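Long-range contacts in LbaCas13a H328A (C2c2) (Lachnospiraceae bacterium NK4A179, PDB 5WLH), which binds a CRISPR guide RNA and, as a Cas13a nuclease, probably uses it to recognise and cleave target RNA: residues Y1266-D1271 / C1325-T1329; V1299-V1304 / I1328-N1334. Residues are numbered along the deposited sequence.

Interaction 1 of 2, residues Y1266-D1271 / C1325-T1329; sequences YSEVFD and CARIT. With nucleotides of chain B.
Residues 1266-1271 of helix 1262-1273, widening to a pi-type turn at 1269-1271, lie across strand 1325-1329, the axes 7.0 Å apart at closest and their N-to-C directions 135° apart. Ser1267 faces Arg1327 and Asp1271 faces Ala1326, CA-CA 5.1 and 5.2 Å. Ser1267 and Asp1271 turn CB toward the strand and serve its backbone on the edge not paired with strand 1297-1310. Ser1267, chi1 m, accepts at OG from Ile1328 N (2.7 Å) and is also hydrogen-bonded to Leu1263 O. Asp1271, chi1 t, receives the linear bond of Ala1326 N at OD1 (2.8 Å); that oxygen also takes a very short 2.5 Å hydrogen bond from O2' of A3 of chain B, while OD2 pairs with Lys1308. Short polar side chains suit these places, bringing an acceptor close to the strand. Beside these bonds Phe1270 (chi1 t) packs on the strand, its CB 3.8 Å from Ile1328 CD1 and its CD2 3.9 Å from Ala1326 CB. Small Ala1326 leaves room for the RNA, its CB 3.3 Å from O2' of A4 of chain B. This is a helix docked on the outer edge of an antiparallel sheet, at an RNA-binding site where a carboxylate reads a 2'-hydroxyl.

Interaction 2 of 2, residues V1299-V1304 / I1328-N1334; sequences VRFEFV and ITIREKN. With nucleotides of chain B.
Two arginines lie together where this hairpin pairing ends: Arg1300 NH1 and Arg1331 NH2, two donors 3.5 Å apart with no mutual bond, both donate to Asn1334 O (2.9 and 3.1 Å respectively). Arg1331 (chi1 t, chi2 t, chi3 p) also bonds Lys1333 O through NE (3.1 Å), so carbonyl oxygens gather the like charges. Strands 1301-1304 and 1328-1330 are antiparallel but strongly twisted (137°). Glu1302 and Thr1329, on one face, are the hydrogen-bonded pair (Glu1302 N to Thr1329 O 2.8 Å, Thr1329 N to Glu1302 O 2.9 Å); Phe1303-Ile1328, on the opposite face, and Phe1301-Ile1330, side chains diverging, are non-hydrogen-bonded. Arg1331 N to Arg1300 O (2.9 Å) extends the ladder. Beta-branched Thr1329 suits the strand. Ile1328 bridges the aromatics, CG2 3.6 Å from Phe1301 CD1 and CG1 3.7 Å from Phe1303 CE2, while the Phe1303 ring presents a face to A6 of chain B. Helix 1284-1294 covers Phe1301 and Phe1303, helix 1357-1368 packs on Thr1329 and Ile1330, and strand 1336-1344 continues the sheet beyond strand 1297-1310.

How the interactions relate
Strand 1321-1330 serves both contacts, with Ile1328 and Thr1329 in common. Interaction 1 is the more buried and docks a helix through side-chain acceptors on one edge of the strand; interaction 2 uses the other edge for main-chain pairing and runs out into a partly exposed, charged turn. Ile1328 illustrates the division: its N is held by the helix, while its side chain packs against both partners. The two meet where Phe1270 CE2 lies 3.7 Å from Phe1303 CE2, and a probable hydrogen bond joins Val1304 N to Arg1327 O (2.8 Å). Both touch the RNA, interaction 1 chiefly through a hydrogen bond to a ribose hydroxyl, with Phe1270 and Ala1326 packing on the next ribose, interaction 2 through aromatic packing.

Interaction 1 of 2, residues Y1266-D1271 / C1325-T1329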
loop_
_atom_site.group_PDB
_atom_site.type_symbol
_atom_site.label_atom_id
_atom_site.label_comp_id
_atom_site.label_asym_id
_atom_site.label_seq_id
_atom_site.Cartn_x
_atom_site.Cartn_y
_atom_site.Cartn_z
ATOM N N TYR A 1266 -3.203 13.148 9.150
ATOM C CA TYR A 1266 -2.558 12.862 7.875
ATOM C C TYR A 1266 -1.642 14.010 7.472
ATOM O O TYR A 1266 -0.551 13.790 6.930
ATOM C CB TYR A 1266 -3.618 12.592 6.802
ATOM C CG TYR A 1266 -4.037 11.141 6.761
ATOM C CD1 TYR A 1266 -4.862 10.608 7.745
ATOM C CD2 TYR A 1266 -3.563 10.294 5.754
ATOM C CE1 TYR A 1266 -5.227 9.254 7.721
ATOM C CE2 TYR A 1266 -3.918 8.954 5.720
ATOM C CZ TYR A 1266 -4.724 8.441 6.713
ATOM O OH TYR A 1266 -5.063 7.108 6.686
ATOM N N SER A 1267 -2.051 15.249 7.768
ATOM C CA SER A 1267 -1.199 16.393 7.457
ATOM C C SER A 1267 0.107 16.318 8.228
ATOM O O SER A 1267 1.172 16.625 7.683
ATOM C CB SER A 1267 -1.899 17.719 7.798
ATOM O OG SER A 1267 -3.007 17.946 6.968
ATOM N N GLU A 1268 0.042 15.936 9.504
ATOM C CA GLU A 1268 1.272 15.922 10.282
ATOM C C GLU A 1268 2.157 14.746 9.892
ATOM O O GLU A 1268 3.388 14.866 9.917
ATOM C CB GLU A 1268 0.972 15.907 11.780
ATOM C CG GLU A 1268 2.268 16.019 12.581
ATOM C CD GLU A 1268 2.047 16.096 14.072
ATOM O OE1 GLU A 1268 3.060 16.141 14.796
ATOM O OE2 GLU A 1268 0.877 16.102 14.512
ATOM N N VAL A 1269 1.553 13.614 9.515
ATOM C CA VAL A 1269 2.337 12.517 8.956
ATOM C C VAL A 1269 3.078 12.999 7.715
ATOM O O VAL A 1269 4.296 12.845 7.590
ATOM C CB VAL A 1269 1.424 11.311 8.656
ATOM C CG1 VAL A 1269 2.168 10.265 7.795
ATOM C CG2 VAL A 1269 0.926 10.683 9.954
ATOM N N PHE A 1270 2.349 13.614 6.787
ATOM C CA PHE A 1270 2.968 14.167 5.588
ATOM C C PHE A 1270 4.079 15.152 5.942
ATOM O O PHE A 1270 5.139 15.160 5.311
ATOM C CB PHE A 1270 1.905 14.865 4.733
ATOM C CG PHE A 1270 2.435 15.461 3.466
ATOM C CD1 PHE A 1270 2.975 14.644 2.475
ATOM C CD2 PHE A 1270 2.339 16.833 3.232
ATOM C CE1 PHE A 1270 3.466 15.173 1.297
ATOM C CE2 PHE A 1270 2.819 17.382 2.060
ATOM C CZ PHE A 1270 3.364 16.555 1.075
ATOM N N ASP A 1271 3.843 15.993 6.939
ATOM C CA ASP A 1271 4.797 17.049 7.240
ATOM C C ASP A 1271 6.087 16.491 7.817
ATOM O O ASP A 1271 7.180 16.927 7.432
ATOM C CB ASP A 1271 4.188 18.054 8.210
ATOM C CG ASP A 1271 5.164 19.168 8.544
ATOM O OD1 ASP A 1271 5.204 20.173 7.793
ATOM O OD2 ASP A 1271 5.915 19.012 9.523
ATOM N N CYS A 1325 3.312 24.279 9.606
ATOM C CA CYS A 1325 3.264 22.847 9.331
ATOM C C CYS A 1325 2.475 22.653 8.049
ATOM O O CYS A 1325 1.559 23.427 7.770
ATOM C CB CYS A 1325 2.574 22.089 10.479
ATOM S SG CYS A 1325 2.427 20.271 10.270
ATOM N N ALA A 1326 2.845 21.639 7.251
ATOM C CA ALA A 1326 2.010 21.309 6.096
ATOM C C ALA A 1326 0.585 21.066 6.561
ATOM O O ALA A 1326 0.352 20.424 7.587
ATOM C CB ALA A 1326 2.527 20.061 5.374
ATOM N N ARG A 1327 -0.383 21.567 5.796
ATOM C CA ARG A 1327 -1.784 21.303 6.091
ATOM C C ARG A 1327 -2.436 20.828 4.805
ATOM O O ARG A 1327 -2.487 21.570 3.818
ATOM C CB ARG A 1327 -2.498 22.541 6.640
ATOM C CG ARG A 1327 -3.951 22.269 7.001
ATOM C CD ARG A 1327 -4.466 23.274 8.029
ATOM N NE ARG A 1327 -5.190 24.347 7.369
ATOM C CZ ARG A 1327 -6.445 24.236 6.949
ATOM N NH1 ARG A 1327 -7.027 25.255 6.341
ATOM N NH2 ARG A 1327 -7.116 23.104 7.141
ATOM N N ILE A 1328 -2.882 19.579 4.804
ATOM C CA ILE A 1328 -3.659 19.035 3.697
ATOM C C ILE A 1328 -5.114 19.369 3.965
ATOM O O ILE A 1328 -5.666 19.011 5.011
ATOM C CB ILE A 1328 -3.465 17.517 3.566
ATOM C CG1 ILE A 1328 -1.975 17.175 3.377
ATOM C CG2 ILE A 1328 -4.329 16.978 2.455
ATOM C CD1 ILE A 1328 -1.661 15.668 3.562
ATOM N N THR A 1329 -5.733 20.074 3.038
ATOM C CA THR A 1329 -7.144 20.323 3.219
ATOM C C THR A 1329 -7.794 20.010 1.889
ATOM O O THR A 1329 -7.120 19.521 0.971
ATOM C CB THR A 1329 -7.396 21.762 3.677
ATOM O OG1 THR A 1329 -8.753 21.881 4.118
ATOM C CG2 THR A 1329 -7.105 22.747 2.555
ATOM P P A B 3 13.326 23.944 7.121
ATOM O OP1 A B 3 13.288 23.368 5.750
ATOM O OP2 A B 3 13.899 25.293 7.358
ATOM O "O5'" A B 3 11.872 24.008 7.747
ATOM C "C5'" A B 3 10.751 24.094 6.920
ATOM C "C4'" A B 3 9.685 23.151 7.388
ATOM O "O4'" A B 3 8.784 23.878 8.262
ATOM C "C3'" A B 3 8.813 22.639 6.255
ATOM O "O3'" A B 3 9.333 21.449 5.688
ATOM C "C2'" A B 3 7.451 22.495 6.898
ATOM O "O2'" A B 3 7.409 21.320 7.693
ATOM C "C1'" A B 3 7.460 23.694 7.846
ATOM N N9 A B 3 7.052 24.948 7.187
ATOM C C8 A B 3 7.825 26.087 7.030
ATOM N N7 A B 3 7.197 27.071 6.428
ATOM C C5 A B 3 5.934 26.541 6.171
ATOM C C6 A B 3 4.784 27.083 5.570
ATOM N N6 A B 3 4.748 28.322 5.072
ATOM N N1 A B 3 3.676 26.308 5.480
ATOM C C2 A B 3 3.733 25.065 5.978
ATOM N N3 A B 3 4.757 24.451 6.570
ATOM C C4 A B 3 5.832 25.246 6.638
ATOM P P A B 4 9.483 21.325 4.099
ATOM O OP1 A B 4 10.101 19.988 3.837
ATOM O OP2 A B 4 10.094 22.561 3.546
ATOM O "O5'" A B 4 7.983 21.294 3.582
ATOM C "C5'" A B 4 7.097 20.266 3.991
ATOM C "C4'" A B 4 5.700 20.585 3.548
ATOM O "O4'" A B 4 5.255 21.805 4.189
ATOM C "C3'" A B 4 5.544 20.872 2.069
ATOM O "O3'" A B 4 5.455 19.691 1.301
ATOM C "C2'" A B 4 4.283 21.720 2.031
ATOM O "O2'" A B 4 3.129 20.909 2.210
ATOM C "C1'" A B 4 4.460 22.554 3.295
ATOM N N9 A B 4 5.157 23.827 3.033
ATOM C C8 A B 4 6.466 24.169 3.265
ATOM N N7 A B 4 6.744 25.413 2.938
ATOM C C5 A B 4 5.532 25.915 2.479
ATOM C C6 A B 4 5.127 27.171 1.970
ATOM N N6 A B 4 5.933 28.226 1.840
ATOM N N1 A B 4 3.832 27.308 1.613
ATOM C C2 A B 4 3.001 26.269 1.731
ATOM N N3 A B 4 3.267 25.045 2.188
ATOM C C4 A B 4 4.552 24.940 2.533
#

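Interaction 2 of 2, residues V1299-V1304 / I1328-N1334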
loop_
_atom_site.group_PDB
_atom_site.type_symbol
_atom_site.label_atom_id
_atom_site.label_comp_id
_atom_site.label_asym_id
_atom_site.label_seq_id
_atom_site.Cartn_x
_atom_site.Cartn_y
_atom_site.Cartn_z
ATOM N N VAL A 1299 -11.821 13.459 -3.841
ATOM C CA VAL A 1299 -11.519 14.705 -3.156
ATOM C C VAL A 1299 -10.397 15.416 -3.896
ATOM O O VAL A 1299 -9.527 14.787 -4.504
ATOM C CB VAL A 1299 -11.177 14.492 -1.661
ATOM C CG1 VAL A 1299 -12.287 13.718 -0.984
ATOM C CG2 VAL A 1299 -9.817 13.796 -1.485
ATOM N N ARG A 1300 -10.459 16.751 -3.887
ATOM C CA ARG A 1300 -9.429 17.598 -4.473
ATOM C C ARG A 1300 -8.671 18.281 -3.341
ATOM O O ARG A 1300 -9.216 19.152 -2.656
ATOM C CB ARG A 1300 -10.028 18.630 -5.428
ATOM C CG ARG A 1300 -10.687 18.025 -6.653
ATOM C CD ARG A 1300 -11.228 19.133 -7.586
ATOM N NE ARG A 1300 -11.657 18.620 -8.887
ATOM C CZ ARG A 1300 -12.928 18.473 -9.248
ATOM N NH1 ARG A 1300 -13.897 18.803 -8.403
ATOM N NH2 ARG A 1300 -13.235 17.999 -10.451
ATOM N N PHE A 1301 -7.412 17.890 -3.153
ATOM C CA PHE A 1301 -6.604 18.443 -2.085
ATOM C C PHE A 1301 -6.147 19.850 -2.413
ATOM O O PHE A 1301 -5.909 20.202 -3.570
ATOM C CB PHE A 1301 -5.358 17.602 -1.861
ATOM C CG PHE A 1301 -5.631 16.256 -1.323
ATOM C CD1 PHE A 1301 -6.472 16.084 -0.253
ATOM C CD2 PHE A 1301 -4.965 15.148 -1.856
ATOM C CE1 PHE A 1301 -6.678 14.819 0.270
ATOM C CE2 PHE A 1301 -5.174 13.893 -1.342
ATOM C CZ PHE A 1301 -6.044 13.728 -0.278
ATOM N N GLU A 1302 -6.002 20.645 -1.372
ATOM C CA GLU A 1302 -5.233 21.868 -1.444
ATOM C C GLU A 1302 -4.205 21.795 -0.334
ATOM O O GLU A 1302 -4.511 21.366 0.781
ATOM C CB GLU A 1302 -6.118 23.113 -1.297
ATOM C CG GLU A 1302 -7.145 23.284 -2.415
ATOM C CD GLU A 1302 -6.572 23.889 -3.693
ATOM O OE1 GLU A 1302 -7.368 24.421 -4.507
ATOM O OE2 GLU A 1302 -5.339 23.829 -3.896
ATOM N N PHE A 1303 -2.990 22.204 -0.642
ATOM C CA PHE A 1303 -1.899 22.139 0.313
ATOM C C PHE A 1303 -1.639 23.539 0.836
ATOM O O PHE A 1303 -1.255 24.429 0.074
ATOM C CB PHE A 1303 -0.680 21.543 -0.361
ATOM C CG PHE A 1303 -0.811 20.084 -0.566
ATOM C CD1 PHE A 1303 -1.671 19.579 -1.530
ATOM C CD2 PHE A 1303 -0.139 19.205 0.261
ATOM C CE1 PHE A 1303 -1.815 18.202 -1.699
ATOM C CE2 PHE A 1303 -0.283 17.841 0.103
ATOM C CZ PHE A 1303 -1.106 17.345 -0.884
ATOM N N VAL A 1304 -1.883 23.731 2.123
ATOM C CA VAL A 1304 -1.799 25.054 2.717
ATOM C C VAL A 1304 -0.999 24.925 3.997
ATOM O O VAL A 1304 -0.202 23.993 4.144
ATOM C CB VAL A 1304 -3.203 25.644 2.951
ATOM C CG1 VAL A 1304 -3.884 25.876 1.618
ATOM C CG2 VAL A 1304 -4.044 24.721 3.799
ATOM N N ILE A 1328 -2.882 19.579 4.804
ATOM C CA ILE A 1328 -3.659 19.035 3.697
ATOM C C ILE A 1328 -5.114 19.369 3.965
ATOM O O ILE A 1328 -5.666 19.011 5.011
ATOM C CB ILE A 1328 -3.465 17.517 3.566
ATOM C CG1 ILE A 1328 -1.975 17.175 3.377
ATOM C CG2 ILE A 1328 -4.329 16.978 2.455
ATOM C CD1 ILE A 1328 -1.661 15.668 3.562
ATOM N N THR A 1329 -5.733 20.074 3.038
ATOM C CA THR A 1329 -7.144 20.323 3.219
ATOM C C THR A 1329 -7.794 20.010 1.889
ATOM O O THR A 1329 -7.120 19.521 0.971
ATOM C CB THR A 1329 -7.396 21.762 3.677
ATOM O OG1 THR A 1329 -8.753 21.881 4.118
ATOM C CG2 THR A 1329 -7.105 22.747 2.555
ATOM N N ILE A 1330 -9.085 20.273 1.781
ATOM C CA ILE A 1330 -9.834 19.982 0.566
ATOM C C ILE A 1330 -10.332 21.304 0.006
ATOM O O ILE A 1330 -10.716 22.194 0.774
ATOM C CB ILE A 1330 -10.972 18.987 0.855
ATOM C CG1 ILE A 1330 -10.356 17.643 1.283
ATOM C CG2 ILE A 1330 -11.839 18.793 -0.359
ATOM C CD1 ILE A 1330 -11.342 16.651 1.805
ATOM N N ARG A 1331 -10.282 21.440 -1.322
ATOM C CA ARG A 1331 -10.715 22.668 -1.990
ATOM C C ARG A 1331 -12.072 23.115 -1.456
ATOM O O ARG A 1331 -13.015 22.324 -1.386
ATOM C CB ARG A 1331 -10.781 22.446 -3.502
ATOM C CG ARG A 1331 -10.569 23.709 -4.331
ATOM C CD ARG A 1331 -10.327 23.386 -5.797
ATOM N NE ARG A 1331 -11.522 22.837 -6.432
ATOM C CZ ARG A 1331 -11.629 22.582 -7.734
ATOM N NH1 ARG A 1331 -10.602 22.818 -8.547
ATOM N NH2 ARG A 1331 -12.762 22.087 -8.222
ATOM N N GLU A 1332 -12.155 24.384 -1.044
ATOM C CA GLU A 1332 -13.359 24.867 -0.375
ATOM C C GLU A 1332 -14.563 24.860 -1.308
ATOM O O GLU A 1332 -15.701 24.697 -0.845
ATOM C CB GLU A 1332 -13.116 26.273 0.180
ATOM C CG GLU A 1332 -11.666 26.503 0.601
ATOM C CD GLU A 1332 -11.418 27.893 1.162
ATOM O OE1 GLU A 1332 -12.293 28.405 1.897
ATOM O OE2 GLU A 1332 -10.348 28.473 0.862
ATOM N N LYS A 1333 -14.333 25.006 -2.608
ATOM C CA LYS A 1333 -15.390 25.044 -3.613
ATOM C C LYS A 1333 -15.249 23.839 -4.533
ATOM O O LYS A 1333 -14.226 23.688 -5.210
ATOM C CB LYS A 1333 -15.331 26.351 -4.409
ATOM C CG LYS A 1333 -15.943 26.288 -5.791
ATOM C CD LYS A 1333 -16.334 27.687 -6.255
ATOM C CE LYS A 1333 -17.789 27.988 -5.924
ATOM N NZ LYS A 1333 -18.726 27.084 -6.654
ATOM N N ASN A 1334 -16.274 22.986 -4.549
ATOM C CA ASN A 1334 -16.302 21.790 -5.393
ATOM C C ASN A 1334 -15.063 20.936 -5.156
ATOM O O ASN A 1334 -14.366 20.536 -6.090
ATOM C CB ASN A 1334 -16.434 22.151 -6.868
ATOM C CG ASN A 1334 -17.755 22.840 -7.164
ATOM O OD1 ASN A 1334 -18.745 22.584 -6.486
ATOM N ND2 ASN A 1334 -17.770 23.709 -8.160
ATOM P P A B 6 3.731 20.212 -5.133
ATOM O OP1 A B 6 4.996 20.908 -4.851
ATOM O OP2 A B 6 3.072 20.313 -6.469
ATOM O "O5'" A B 6 3.961 18.647 -4.873
ATOM C "C5'" A B 6 4.799 18.199 -3.806
ATOM C "C4'" A B 6 4.279 16.904 -3.206
ATOM O "O4'" A B 6 3.007 17.145 -2.572
ATOM C "C3'" A B 6 3.980 15.789 -4.195
ATOM O "O3'" A B 6 5.138 15.067 -4.540
ATOM C "C2'" A B 6 2.946 14.956 -3.460
ATOM O "O2'" A B 6 3.575 14.199 -2.427
ATOM C "C1'" A B 6 2.144 16.050 -2.775
ATOM N N9 A B 6 1.003 16.524 -3.571
ATOM C C8 A B 6 0.801 17.798 -4.043
ATOM N N7 A B 6 -0.334 17.944 -4.675
ATOM C C5 A B 6 -0.914 16.681 -4.597
ATOM C C6 A B 6 -2.127 16.182 -5.072
ATOM N N6 A B 6 -3.005 16.941 -5.745
ATOM N N1 A B 6 -2.415 14.880 -4.814
ATOM C C2 A B 6 -1.530 14.129 -4.142
ATOM N N3 A B 6 -0.341 14.493 -3.658
ATOM C C4 A B 6 -0.102 15.793 -3.912
ATOM P P G B 5 5.904 19.703 -0.236
ATOM O OP1 G B 5 5.870 18.278 -0.668
ATOM O OP2 G B 5 7.138 20.507 -0.449
ATOM O "O5'" G B 5 4.733 20.489 -0.946
ATOM C "C5'" G B 5 3.404 20.005 -0.943
ATOM C "C4'" G B 5 2.498 21.008 -1.616
ATOM O "O4'" G B 5 2.441 22.213 -0.804
ATOM C "C3'" G B 5 2.963 21.511 -2.978
ATOM O "O3'" G B 5 2.633 20.628 -4.039
ATOM C "C2'" G B 5 2.248 22.852 -3.087
ATOM O "O2'" G B 5 0.882 22.644 -3.416
ATOM C "C1'" G B 5 2.340 23.353 -1.644
ATOM N N9 G B 5 3.549 24.170 -1.438
ATOM C C8 G B 5 4.793 23.728 -1.054
ATOM N N7 G B 5 5.680 24.686 -0.948
ATOM C C5 G B 5 4.967 25.832 -1.286
ATOM C C6 G B 5 5.402 27.181 -1.357
ATOM O O6 G B 5 6.536 27.617 -1.128
ATOM N N1 G B 5 4.365 28.020 -1.750
ATOM C C2 G B 5 3.078 27.615 -2.034
ATOM N N2 G B 5 2.211 28.570 -2.388
ATOM N N3 G B 5 2.649 26.355 -1.980
ATOM C C4 G B 5 3.656 25.532 -1.603
#